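Local coordinates for protein TssK (Serratia sp. FS14, PDB 5Y0E) that probably forms a trimeric baseplate component of the bacterial type VI secretion system, at residues G67-G72 with T164-T169; C41-L46 with Y289-L294; N97-L102 with R152-S157; L191-N196 with L257-L262; K59-A64 with P84-I89. All coordinates share one frame; numbering follows the deposited sequence.

Contact 1 of 5, residues G67-G72 with T164-T169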
# COMPACT_ATOMS: atom_id res chain seq x y z
N GLY A 67 -0.54 -8.52 22.32
CA GLY A 67 0.51 -8.08 21.44
C GLY A 67 1.73 -8.96 21.59
O GLY A 67 1.63 -10.12 21.97
N ILE A 68 2.88 -8.38 21.28
CA ILE A 68 4.15 -9.07 21.31
C ILE A 68 5.21 -8.15 21.90
O ILE A 68 5.33 -6.99 21.50
CB ILE A 68 4.55 -9.53 19.90
CG1 ILE A 68 3.74 -10.75 19.51
CG2 ILE A 68 6.00 -9.89 19.85
CD1 ILE A 68 3.42 -10.81 18.09
N MET A 69 5.99 -8.67 22.82
CA MET A 69 7.03 -7.91 23.46
C MET A 69 8.25 -7.86 22.56
O MET A 69 8.39 -8.65 21.63
CB MET A 69 7.39 -8.54 24.80
CG MET A 69 6.22 -8.55 25.78
SD MET A 69 5.62 -6.92 26.28
CE MET A 69 7.04 -6.32 27.11
N PRO A 70 9.15 -6.91 22.80
CA PRO A 70 10.31 -6.79 21.92
C PRO A 70 11.18 -8.02 21.89
O PRO A 70 11.88 -8.23 20.90
CB PRO A 70 11.06 -5.59 22.51
CG PRO A 70 9.99 -4.77 23.03
CD PRO A 70 8.95 -5.69 23.59
N ASP A 71 11.15 -8.84 22.92
CA ASP A 71 11.95 -10.05 22.94
C ASP A 71 11.26 -11.23 22.26
O ASP A 71 11.82 -12.32 22.24
CB ASP A 71 12.30 -10.44 24.37
CG ASP A 71 11.13 -10.97 25.12
OD1 ASP A 71 9.98 -10.70 24.72
OD2 ASP A 71 11.35 -11.64 26.13
N GLY A 72 10.08 -11.02 21.70
CA GLY A 72 9.38 -12.02 20.93
C GLY A 72 8.21 -12.65 21.64
O GLY A 72 7.51 -13.48 21.05
N THR A 164 12.43 -6.08 28.56
CA THR A 164 11.93 -5.41 27.38
C THR A 164 10.59 -4.82 27.74
O THR A 164 9.95 -5.22 28.71
CB THR A 164 11.79 -6.33 26.16
OG1 THR A 164 10.79 -7.32 26.41
CG2 THR A 164 13.09 -6.98 25.82
N ALA A 165 10.16 -3.84 26.95
CA ALA A 165 8.95 -3.13 27.32
C ALA A 165 8.32 -2.51 26.10
O ALA A 165 8.99 -2.19 25.12
CB ALA A 165 9.25 -2.05 28.35
N LEU A 166 7.01 -2.30 26.19
CA LEU A 166 6.26 -1.57 25.20
C LEU A 166 5.67 -0.33 25.86
O LEU A 166 5.15 -0.41 26.97
CB LEU A 166 5.13 -2.42 24.61
CG LEU A 166 5.42 -3.78 23.98
CD1 LEU A 166 4.13 -4.48 23.67
CD2 LEU A 166 6.22 -3.63 22.74
N GLY A 167 5.72 0.80 25.18
CA GLY A 167 5.20 2.02 25.77
C GLY A 167 3.69 2.04 25.77
O GLY A 167 3.05 1.66 24.79
N VAL A 168 3.11 2.51 26.86
CA VAL A 168 1.67 2.52 27.04
C VAL A 168 1.09 3.93 26.99
O VAL A 168 0.05 4.15 26.37
CB VAL A 168 1.28 1.82 28.36
CG1 VAL A 168 -0.21 1.94 28.62
CG2 VAL A 168 1.73 0.37 28.36
N THR A 169 1.74 4.89 27.64
CA THR A 169 1.16 6.21 27.81
C THR A 169 2.17 7.12 28.50
O THR A 169 3.23 6.69 28.95
CB THR A 169 -0.13 6.14 28.62
OG1 THR A 169 -0.85 7.36 28.45
CG2 THR A 169 0.16 5.92 30.07

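Contact 2 of 5, residues C41-L46 with Y289-L294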
# COMPACT_ATOMS: atom_id res chain seq x y z
N CYS A 41 9.53 -5.00 12.73
CA CYS A 41 8.63 -4.27 13.62
C CYS A 41 7.56 -5.19 14.17
O CYS A 41 6.37 -4.88 14.14
CB CYS A 41 8.00 -3.06 12.91
SG CYS A 41 9.18 -1.94 12.16
N PHE A 42 8.00 -6.34 14.67
CA PHE A 42 7.13 -7.44 15.06
C PHE A 42 6.53 -7.28 16.45
O PHE A 42 5.61 -8.03 16.78
CB PHE A 42 7.90 -8.74 15.00
CG PHE A 42 9.14 -8.75 15.84
CD1 PHE A 42 9.07 -8.99 17.19
CD2 PHE A 42 10.36 -8.54 15.28
CE1 PHE A 42 10.18 -8.99 17.95
CE2 PHE A 42 11.49 -8.54 16.06
CZ PHE A 42 11.40 -8.77 17.39
N TRP A 43 7.02 -6.35 17.25
CA TRP A 43 6.54 -6.11 18.60
C TRP A 43 5.52 -4.98 18.61
O TRP A 43 5.52 -4.13 17.73
CB TRP A 43 7.70 -5.75 19.52
CG TRP A 43 8.36 -4.49 19.12
CD1 TRP A 43 8.14 -3.25 19.62
CD2 TRP A 43 9.35 -4.34 18.10
NE1 TRP A 43 8.94 -2.34 19.00
CE2 TRP A 43 9.69 -2.98 18.06
CE3 TRP A 43 9.98 -5.22 17.22
CZ2 TRP A 43 10.64 -2.49 17.19
CZ3 TRP A 43 10.91 -4.74 16.36
CH2 TRP A 43 11.24 -3.38 16.34
N GLY A 44 4.65 -5.00 19.59
CA GLY A 44 3.73 -3.91 19.81
C GLY A 44 2.42 -4.45 20.29
O GLY A 44 2.29 -5.63 20.58
N PHE A 45 1.42 -3.59 20.34
CA PHE A 45 0.07 -3.96 20.75
C PHE A 45 -0.81 -4.22 19.55
O PHE A 45 -0.77 -3.48 18.57
CB PHE A 45 -0.58 -2.88 21.61
CG PHE A 45 0.02 -2.75 22.95
CD1 PHE A 45 -0.38 -3.59 23.97
CD2 PHE A 45 0.99 -1.83 23.19
CE1 PHE A 45 0.19 -3.50 25.19
CE2 PHE A 45 1.57 -1.74 24.43
CZ PHE A 45 1.17 -2.58 25.43
N LEU A 46 -1.61 -5.27 19.65
CA LEU A 46 -2.79 -5.43 18.83
C LEU A 46 -3.98 -4.74 19.44
O LEU A 46 -4.82 -4.20 18.73
CB LEU A 46 -3.13 -6.90 18.67
CG LEU A 46 -2.22 -7.66 17.75
CD1 LEU A 46 -2.36 -9.09 18.10
CD2 LEU A 46 -2.67 -7.39 16.34
N TYR A 289 10.17 6.43 9.49
CA TYR A 289 9.34 5.55 10.30
C TYR A 289 10.05 5.16 11.58
O TYR A 289 11.20 4.73 11.56
CB TYR A 289 8.96 4.29 9.53
CG TYR A 289 8.06 3.41 10.32
CD1 TYR A 289 6.72 3.74 10.49
CD2 TYR A 289 8.53 2.25 10.92
CE1 TYR A 289 5.90 2.96 11.22
CE2 TYR A 289 7.70 1.48 11.65
CZ TYR A 289 6.38 1.82 11.79
OH TYR A 289 5.54 1.05 12.52
N ASP A 290 9.36 5.32 12.69
CA ASP A 290 9.88 4.93 13.99
C ASP A 290 8.76 4.17 14.67
O ASP A 290 7.76 4.76 15.08
CB ASP A 290 10.32 6.14 14.82
CG ASP A 290 11.02 5.76 16.11
OD1 ASP A 290 10.87 4.64 16.59
OD2 ASP A 290 11.72 6.59 16.68
N HIS A 291 8.93 2.85 14.79
CA HIS A 291 7.86 2.04 15.35
C HIS A 291 7.54 2.45 16.78
O HIS A 291 6.39 2.35 17.20
CB HIS A 291 8.24 0.56 15.27
CG HIS A 291 7.08 -0.37 15.48
ND1 HIS A 291 5.98 -0.38 14.66
CD2 HIS A 291 6.85 -1.30 16.44
CE1 HIS A 291 5.12 -1.28 15.10
NE2 HIS A 291 5.63 -1.85 16.17
N ASP A 292 8.53 2.92 17.53
CA ASP A 292 8.32 3.26 18.93
C ASP A 292 8.11 4.75 19.15
O ASP A 292 8.21 5.21 20.28
CB ASP A 292 9.48 2.74 19.77
CG ASP A 292 9.56 1.22 19.79
OD1 ASP A 292 8.69 0.59 20.42
OD2 ASP A 292 10.48 0.65 19.18
N ASN A 293 7.80 5.51 18.11
CA ASN A 293 7.36 6.88 18.27
C ASN A 293 6.46 7.30 17.12
O ASN A 293 6.81 8.17 16.32
CB ASN A 293 8.56 7.82 18.39
CG ASN A 293 8.18 9.19 18.92
OD1 ASN A 293 7.02 9.61 18.90
ND2 ASN A 293 9.17 9.89 19.41
N LEU A 294 5.29 6.68 17.05
CA LEU A 294 4.45 6.85 15.87
C LEU A 294 3.83 8.23 15.82
O LEU A 294 3.65 8.77 14.72
CB LEU A 294 3.38 5.77 15.84
CG LEU A 294 3.92 4.36 15.54
CD1 LEU A 294 2.86 3.30 15.70
CD2 LEU A 294 4.53 4.26 14.17

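Contact 3 of 5, residues N97-L102 with R152-S157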
# COMPACT_ATOMS: atom_id res chain seq x y z
N ASN A 97 7.09 8.60 31.12
CA ASN A 97 6.54 7.53 30.29
C ASN A 97 6.30 6.28 31.12
O ASN A 97 7.15 5.86 31.90
CB ASN A 97 7.48 7.22 29.13
CG ASN A 97 7.30 8.17 28.00
OD1 ASN A 97 6.22 8.69 27.80
ND2 ASN A 97 8.35 8.39 27.24
N VAL A 98 5.13 5.68 30.92
CA VAL A 98 4.74 4.42 31.54
C VAL A 98 4.79 3.32 30.49
O VAL A 98 4.29 3.48 29.38
CB VAL A 98 3.33 4.53 32.15
CG1 VAL A 98 3.02 3.30 32.95
CG2 VAL A 98 3.24 5.75 32.99
N VAL A 99 5.35 2.17 30.87
CA VAL A 99 5.55 1.06 29.95
C VAL A 99 4.90 -0.21 30.48
O VAL A 99 4.59 -0.34 31.66
CB VAL A 99 7.04 0.80 29.70
CG1 VAL A 99 7.69 2.02 29.15
CG2 VAL A 99 7.70 0.35 30.98
N LEU A 100 4.71 -1.16 29.58
CA LEU A 100 4.41 -2.55 29.92
C LEU A 100 5.68 -3.34 29.73
O LEU A 100 6.28 -3.29 28.66
CB LEU A 100 3.30 -3.09 29.03
CG LEU A 100 2.84 -4.53 29.29
CD1 LEU A 100 2.51 -4.69 30.75
CD2 LEU A 100 1.66 -4.88 28.43
N ALA A 101 6.15 -4.00 30.77
CA ALA A 101 7.41 -4.68 30.68
C ALA A 101 7.43 -6.12 31.11
O ALA A 101 6.56 -6.60 31.77
CB ALA A 101 8.44 -3.91 31.46
N LEU A 102 8.48 -6.81 30.70
CA LEU A 102 8.65 -8.20 31.01
C LEU A 102 10.11 -8.44 31.09
O LEU A 102 10.85 -7.89 30.33
CB LEU A 102 8.08 -9.05 29.90
CG LEU A 102 8.22 -10.54 30.14
CD1 LEU A 102 7.19 -10.97 31.15
CD2 LEU A 102 8.08 -11.32 28.85
N ARG A 152 4.40 -6.31 33.82
CA ARG A 152 4.38 -5.30 34.82
C ARG A 152 4.36 -3.89 34.28
O ARG A 152 5.07 -3.57 33.37
CB ARG A 152 5.62 -5.48 35.65
CG ARG A 152 5.83 -4.38 36.65
CD ARG A 152 7.24 -4.33 37.17
NE ARG A 152 7.47 -5.45 38.04
CZ ARG A 152 8.43 -5.48 38.93
NH1 ARG A 152 9.22 -4.44 39.05
NH2 ARG A 152 8.61 -6.55 39.68
N LEU A 153 3.52 -3.04 34.84
CA LEU A 153 3.48 -1.64 34.46
C LEU A 153 4.51 -0.91 35.28
O LEU A 153 4.59 -1.12 36.45
CB LEU A 153 2.12 -1.07 34.74
CG LEU A 153 1.10 -1.75 33.88
CD1 LEU A 153 -0.24 -1.72 34.56
CD2 LEU A 153 1.04 -1.12 32.53
N MET A 154 5.32 -0.08 34.64
CA MET A 154 6.36 0.67 35.32
C MET A 154 6.77 1.95 34.61
O MET A 154 6.26 2.26 33.57
CB MET A 154 7.57 -0.21 35.57
CG MET A 154 8.03 -1.03 34.40
SD MET A 154 9.69 -1.65 34.64
CE MET A 154 9.29 -3.17 35.42
N LEU A 155 7.67 2.72 35.20
CA LEU A 155 8.14 3.95 34.60
C LEU A 155 9.27 3.66 33.64
O LEU A 155 10.11 2.80 33.89
CB LEU A 155 8.61 4.93 35.67
CG LEU A 155 7.64 5.25 36.79
CD1 LEU A 155 8.22 6.31 37.68
CD2 LEU A 155 6.31 5.69 36.23
N GLU A 156 9.31 4.41 32.54
CA GLU A 156 10.40 4.23 31.60
C GLU A 156 11.75 4.43 32.28
O GLU A 156 12.72 3.76 31.92
CB GLU A 156 10.25 5.20 30.43
CG GLU A 156 11.31 5.07 29.35
CD GLU A 156 11.17 6.12 28.28
OE1 GLU A 156 11.34 7.32 28.58
OE2 GLU A 156 10.87 5.77 27.12
N SER A 157 11.81 5.30 33.28
CA SER A 157 13.07 5.53 33.97
C SER A 157 13.51 4.33 34.81
O SER A 157 14.70 4.22 35.12
CB SER A 157 12.96 6.76 34.86
OG SER A 157 11.98 6.55 35.84

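Contact 4 of 5, residues L191-N196 with L257-L262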
# COMPACT_ATOMS: atom_id res chain seq x y z
N LEU A 191 0.62 -3.00 16.50
CA LEU A 191 0.66 -3.96 15.41
C LEU A 191 -0.52 -3.85 14.49
O LEU A 191 -0.44 -4.31 13.36
CB LEU A 191 0.76 -5.39 15.95
CG LEU A 191 2.15 -5.65 16.50
CD1 LEU A 191 2.26 -7.01 17.08
CD2 LEU A 191 3.18 -5.44 15.44
N ASN A 192 -1.61 -3.24 14.92
CA ASN A 192 -2.74 -3.00 14.05
C ASN A 192 -3.17 -1.55 14.20
O ASN A 192 -3.51 -1.12 15.30
CB ASN A 192 -3.88 -3.94 14.38
CG ASN A 192 -5.03 -3.81 13.43
OD1 ASN A 192 -4.92 -3.22 12.39
ND2 ASN A 192 -6.16 -4.34 13.82
N CYS A 193 -3.19 -0.82 13.10
CA CYS A 193 -3.69 0.54 13.14
C CYS A 193 -5.06 0.61 13.76
O CYS A 193 -5.40 1.60 14.42
CB CYS A 193 -3.72 1.14 11.73
SG CYS A 193 -2.12 1.56 11.06
N GLN A 194 -5.87 -0.41 13.59
CA GLN A 194 -7.22 -0.34 14.12
C GLN A 194 -7.28 -0.54 15.63
O GLN A 194 -8.35 -0.36 16.20
CB GLN A 194 -8.09 -1.36 13.41
CG GLN A 194 -8.19 -1.11 11.93
CD GLN A 194 -9.10 0.05 11.59
OE1 GLN A 194 -10.19 0.17 12.14
NE2 GLN A 194 -8.67 0.91 10.68
N GLY A 195 -6.17 -0.87 16.27
CA GLY A 195 -6.17 -0.96 17.71
C GLY A 195 -5.95 0.34 18.45
O GLY A 195 -5.95 0.35 19.68
N ASN A 196 -5.75 1.43 17.74
CA ASN A 196 -5.42 2.68 18.36
C ASN A 196 -6.31 3.77 17.79
O ASN A 196 -6.39 3.94 16.57
CB ASN A 196 -3.95 3.05 18.12
CG ASN A 196 -3.62 4.41 18.65
OD1 ASN A 196 -3.71 5.41 17.95
ND2 ASN A 196 -3.27 4.46 19.92
N LEU A 257 -4.08 -3.85 9.78
CA LEU A 257 -3.11 -3.12 8.96
C LEU A 257 -1.97 -2.64 9.84
O LEU A 257 -2.20 -1.86 10.77
CB LEU A 257 -3.79 -1.96 8.26
CG LEU A 257 -2.90 -0.95 7.56
CD1 LEU A 257 -2.36 -1.56 6.29
CD2 LEU A 257 -3.67 0.29 7.25
N HIS A 258 -0.77 -3.10 9.56
CA HIS A 258 0.40 -2.68 10.31
C HIS A 258 0.79 -1.24 9.96
O HIS A 258 0.77 -0.85 8.79
CB HIS A 258 1.57 -3.63 10.02
CG HIS A 258 2.78 -3.42 10.88
ND1 HIS A 258 3.46 -2.22 10.95
CD2 HIS A 258 3.47 -4.27 11.67
CE1 HIS A 258 4.50 -2.34 11.75
NE2 HIS A 258 4.52 -3.57 12.20
N PRO A 259 1.14 -0.43 10.97
CA PRO A 259 1.48 0.99 10.74
C PRO A 259 2.61 1.23 9.76
O PRO A 259 2.59 2.23 9.05
CB PRO A 259 1.88 1.47 12.14
CG PRO A 259 1.15 0.58 13.05
CD PRO A 259 0.99 -0.74 12.39
N GLU A 260 3.60 0.36 9.72
CA GLU A 260 4.71 0.60 8.83
C GLU A 260 4.25 0.56 7.40
O GLU A 260 4.75 1.31 6.56
CB GLU A 260 5.80 -0.41 9.09
CG GLU A 260 6.96 -0.27 8.15
CD GLU A 260 6.81 -1.12 6.88
OE1 GLU A 260 6.17 -2.20 6.91
OE2 GLU A 260 7.34 -0.71 5.85
N ARG A 261 3.28 -0.27 7.10
CA ARG A 261 2.80 -0.33 5.74
C ARG A 261 2.06 0.96 5.39
O ARG A 261 2.26 1.52 4.31
CB ARG A 261 1.92 -1.56 5.59
CG ARG A 261 1.39 -1.81 4.23
CD ARG A 261 0.40 -2.93 4.26
NE ARG A 261 -0.16 -3.15 2.94
CZ ARG A 261 -1.30 -3.77 2.72
NH1 ARG A 261 -1.98 -4.25 3.73
NH2 ARG A 261 -1.75 -3.91 1.50
N LEU A 262 1.26 1.45 6.31
CA LEU A 262 0.55 2.69 6.05
C LEU A 262 1.50 3.87 5.91
O LEU A 262 1.28 4.76 5.09
CB LEU A 262 -0.43 2.94 7.18
CG LEU A 262 -1.29 4.17 7.03
CD1 LEU A 262 -2.33 4.00 5.95
CD2 LEU A 262 -1.93 4.38 8.34

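Contact 5 of 5, residues K59-A64 with P84-I89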
# COMPACT_ATOMS: atom_id res chain seq x y z
N LYS A 59 -3.61 5.91 39.39
CA LYS A 59 -3.26 4.56 38.99
C LYS A 59 -3.37 4.44 37.48
O LYS A 59 -4.36 4.88 36.88
CB LYS A 59 -4.16 3.53 39.69
CG LYS A 59 -3.85 3.35 41.18
CD LYS A 59 -4.85 2.44 41.87
CE LYS A 59 -4.73 2.51 43.39
NZ LYS A 59 -3.55 1.81 43.94
N ILE A 60 -2.35 3.85 36.87
CA ILE A 60 -2.43 3.34 35.51
C ILE A 60 -2.82 1.87 35.57
O ILE A 60 -2.10 1.06 36.16
CB ILE A 60 -1.10 3.51 34.78
CG1 ILE A 60 -0.73 4.98 34.67
CG2 ILE A 60 -1.20 2.86 33.42
CD1 ILE A 60 -1.83 5.78 34.08
N ALA A 61 -3.94 1.53 34.96
CA ALA A 61 -4.38 0.15 34.92
C ALA A 61 -4.84 -0.22 33.52
O ALA A 61 -5.55 0.55 32.86
CB ALA A 61 -5.50 -0.07 35.92
N LEU A 62 -4.47 -1.41 33.08
CA LEU A 62 -4.91 -1.94 31.80
C LEU A 62 -6.07 -2.89 32.00
O LEU A 62 -5.91 -3.93 32.64
CB LEU A 62 -3.77 -2.66 31.10
CG LEU A 62 -2.57 -1.76 30.95
CD1 LEU A 62 -1.46 -2.47 30.24
CD2 LEU A 62 -2.99 -0.53 30.20
N ASN A 63 -7.24 -2.55 31.46
CA ASN A 63 -8.34 -3.50 31.42
C ASN A 63 -7.94 -4.78 30.67
O ASN A 63 -8.20 -5.89 31.14
CB ASN A 63 -9.56 -2.87 30.74
CG ASN A 63 -10.38 -2.02 31.67
OD1 ASN A 63 -10.48 -2.29 32.86
ND2 ASN A 63 -11.00 -0.98 31.12
N ALA A 64 -7.31 -4.63 29.51
CA ALA A 64 -7.02 -5.72 28.61
C ALA A 64 -5.93 -5.27 27.65
O ALA A 64 -5.77 -4.07 27.42
CB ALA A 64 -8.26 -6.15 27.83
N PRO A 84 -1.73 -6.81 34.85
CA PRO A 84 -0.65 -6.51 35.76
C PRO A 84 -1.11 -5.57 36.87
O PRO A 84 -2.03 -4.79 36.71
CB PRO A 84 0.32 -5.75 34.88
CG PRO A 84 -0.02 -6.17 33.52
CD PRO A 84 -1.48 -6.30 33.52
N ALA A 85 -0.40 -5.64 37.98
CA ALA A 85 -0.67 -4.79 39.12
C ALA A 85 -0.66 -3.36 38.69
O ALA A 85 0.26 -2.92 38.07
CB ALA A 85 0.39 -5.00 40.16
N PRO A 86 -1.69 -2.62 39.03
CA PRO A 86 -1.74 -1.23 38.65
C PRO A 86 -0.60 -0.42 39.22
O PRO A 86 -0.07 -0.66 40.28
CB PRO A 86 -3.07 -0.78 39.19
CG PRO A 86 -3.90 -1.99 39.09
CD PRO A 86 -2.98 -3.08 39.52
N LEU A 87 -0.22 0.59 38.47
CA LEU A 87 0.88 1.40 38.85
C LEU A 87 0.48 2.72 39.42
O LEU A 87 -0.13 3.52 38.76
CB LEU A 87 1.76 1.62 37.66
CG LEU A 87 3.00 2.45 37.85
CD1 LEU A 87 4.02 1.66 38.61
CD2 LEU A 87 3.54 2.81 36.50
N ALA A 88 0.80 2.90 40.68
CA ALA A 88 0.55 4.17 41.35
C ALA A 88 1.61 5.17 40.93
O ALA A 88 2.79 4.85 40.85
CB ALA A 88 0.58 3.99 42.86
N ILE A 89 1.14 6.35 40.60
CA ILE A 89 2.01 7.41 40.18
C ILE A 89 2.20 8.32 41.36
O ILE A 89 1.26 8.74 41.99
CB ILE A 89 1.41 8.17 39.00
CG1 ILE A 89 1.36 7.28 37.78
CG2 ILE A 89 2.28 9.34 38.65
CD1 ILE A 89 2.71 6.78 37.37

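Contact 1 of 5, residues G67-G72 with T164-T169
The side chains of P70 and T164 run past each other in opposite directions, with P70 CB 3.8 Å from T164 CB. Further round the pyrrolidine ring, P70 CG stands 3.5 Å from the backbone O of A165, and P70 CD packs 3.5 Å from L166 CD2. T164 OG1, set between its own backbone N and carbonyl carbon (chi1 65°), lies 3.7 Å from P70 CD. The other branch, T164 CG2, meets D71 CB at 3.8 Å, these two side chains crossing at about a right angle. M69 is folded up, bent at chi2 (-63°) and again at chi3 (-64°). The first bend lays SD 3.9 Å from L166 CD1, and the second brings CE to 3.5 Å from T164 O. All of this is van der Waals packing. Behind it, a type I turn from M69 to G72, closed by G72 N to M69 O, carries P70 and D71 at its corner. The D71 carboxylate has partners outside the two segments, OD2 in a salt bridge with R123 and OD1 hydrogen-bonded to T73 OG1, while G72 O accepts from W34 of the second subunit. The turn joins strands 62-68 and 74-78 of the antiparallel sheet that also contains 44-50, and it rests on the beginning of strand 163-174, itself paired with strand 96-103 of the larger mixed sheet.

Contact 2 of 5, residues C41-L46 with Y289-L294
The backbones come nearest at C41 and H291, whose CA atoms lie 6.6 Å apart, where the chain leading into strand 44-50 passes a type I turn from D290 to N293. The H291 imidazole lies between the two segments, CG anti to the backbone N (chi1 -165°). Its NE2 donates to W43 O at 2.8 Å, the acceptor lying in the ring plane and the bond running nearly along the C=O axis. On the other nitrogen, ND1 is hydrogen-bonded to Y289 OH at 2.6 Å, so both ring nitrogens are held. C41 CB sits over the centre of the imidazole, a CH-pi contact 3.8 Å from the ring centroid. The turn also contains an Asx turn, D290 OD1 accepting from D292 N, and runs into helix 294-309, which N293 caps through OD1 to L296 N. H291 meets W43 in a T-shaped pair with planes at 88°: H291 CD2 points at the indole face, 3.5 Å from W43 NE1. The same NE1 donates in the indole plane to D292 OD1 at 3.3 Å, on the syn side of a carboxylate turned 16° from the indole; a second bond to OD2 is weak. C41 SG touches the edge of the Y289 ring, 3.8 Å from CE2, while C41 O accepts from H258 NE2. F42 O is bonded to H38 of the second subunit, and Y289 packs on H250 of the third.

Contact 3 of 5, residues N97-L102 with R152-S157
V98 to A101 and R152 to L155 are neighbouring antiparallel runs in the middle of a six-stranded mixed sheet, the axes of 97-102 and 152-155 lying at 148°. V99 and M154 form one hydrogen-bonded pair, with V99 N to M154 O at 2.9 Å and M154 N to V99 O at 3.1 Å. A101 and R152 form the next, A101 N reaching R152 O at 2.8 Å and R152 N reaching A101 O at 3.0 Å. V98 with L155 and L100 with L153 are the non-hydrogen-bonded pairs, where CA-H groups approach carbonyls of the opposite strand. The ladder gains one more rung where strand 142-155 gives way to a 3-10 turn: E156 N donates to N97 O at 2.7 Å. There the side chains of N97 and E156 lie side by side and point the same way. E156 CG is anti to its backbone N (chi1 -178°) and the chain is extended beyond it, alongside N97; N97 ND2 makes a weak bond to E156 OE1 at 3.4 Å across amide and carboxylate planes 87° apart. On one face V99 CG2 packs 3.7 Å from M154 CG, with A101 and M154 also covered by W163. On the other, L100 CD1 lies 4.3 Å from L153 CD2, and V98, L153 and L155 all touch L87. Hydrogen-bonded to 142-155 on one edge and to 163-174 on the other, 96-103 is an interior strand of the mixed sheet, the two kinds of pair alternating as in a regular antiparallel ladder.

Contact 4 of 5, residues L191-N196 with L257-L262
C193 N and L257 O meet in a short, straight backbone bond of 2.7 Å with an N-H...O angle of 177°, the tight centre of this contact. Beside it, N192 CG is anti to its backbone N (chi1 -176°); N192 OD1 accepts from L257 N at 2.8 Å, the donor lying above the amide plane. The same oxygen takes Q194 N at 3.2 Å, an Asx turn, and the two donors come from opposite faces of the amide plane. N192 ND2 goes to D255 O, so both ends of the amide are fixed. C193 SG is wedged against the start of helix 259-273, 3.7 Å from P259 CA and 3.9 Å from L262 CD2, with L199 of helix 197-222 also touching the cysteine. The L191 side chain makes looser contact, its CD2 lying oblique to the H258 ring, 4.0 Å from CD2 of that histidine. The partly exposed side belongs to E260 and R261, which make no contact with segment 191-196 and pair with other chains, E260 with R261 of the third subunit and R261 with E260 of the second. A sulfate, probably from the crystallisation liquor, lies near L257. H258 sits at the N-cap of helix 259-273, its ND1 accepting from E260 N in the ring plane at 2.9 Å, while its NE2 is bonded to C41 O. With one nitrogen accepting from an amide and the other facing a carbonyl, H258 is probably neutral with its proton on NE2.

Contact 5 of 5, residues K59-A64 with P84-I89
I60 and L87 are a hydrogen-bonded antiparallel pair, I60 N to L87 O at 2.9 Å and L87 N to I60 O at 3.0 Å, the heart of a small two-stranded ladder. The I60 side chain can be traced outward from there. I60 CB stands 4.1 Å from L87 O and 4.5 Å from L87 CB, as expected for a pair whose side chains lie on the same face. CG2 is the branch anti to the backbone N. CG1, anti to the carbonyl carbon and beside the backbone N (chi1 -62°), runs on to I89, 4.4 Å from I89 CG1, and the next torsion (chi2 -53°) turns CD1 away from that atom. Beyond this contact the I60 side chain lies on L180 and L182 of strand 180-182 and on L55; I89 shares L180. Next along the ladder, with side chains on the opposite face, K59 and A88 form a non-hydrogen-bonded pair, with K59 CA 3.3 Å from L87 O. A61 CB packs 4.0 Å from P86 CG at the opposite end, where segment 84-89 leaves the ladder. The side chains of L87 and I89 pack on L153 and L155 of the mixed sheet, and L62 also reaches L153. P86, lacking an N-H, adds no bond as a donor, and it meets segment 59-64 through its ring carbons and a CA-H...O contact to I60 O. Across the contact the hydrogen bonding is thus backbone only, and the side chains meet largely apolar neighbours.

Overall arrangement
Contacts 1, 3 and 5 form one beta-rich region. Contacts 1 and 3, with centres about 9 Å apart, share a sheet: L166 O meets L100 N at 2.7 Å. Contact 5, about 10 Å from contact 3 between centres, packs on it through L87 and L153. Contact 2 leads from this region to the helices: I68 O of contact 1 lies 2.8 Å from G44 N, and C41 O lies 3.0 Å from H258 NE2 in contact 4, whose centre is about 9 Å from that of contact 2. Contacts 3 and 4 do not touch, their nearest atoms being about 12 Å apart. Contacts 1, 2 and 4 also reach neighbouring subunits, whereas no other chain of the assembly touches contacts 3 and 5.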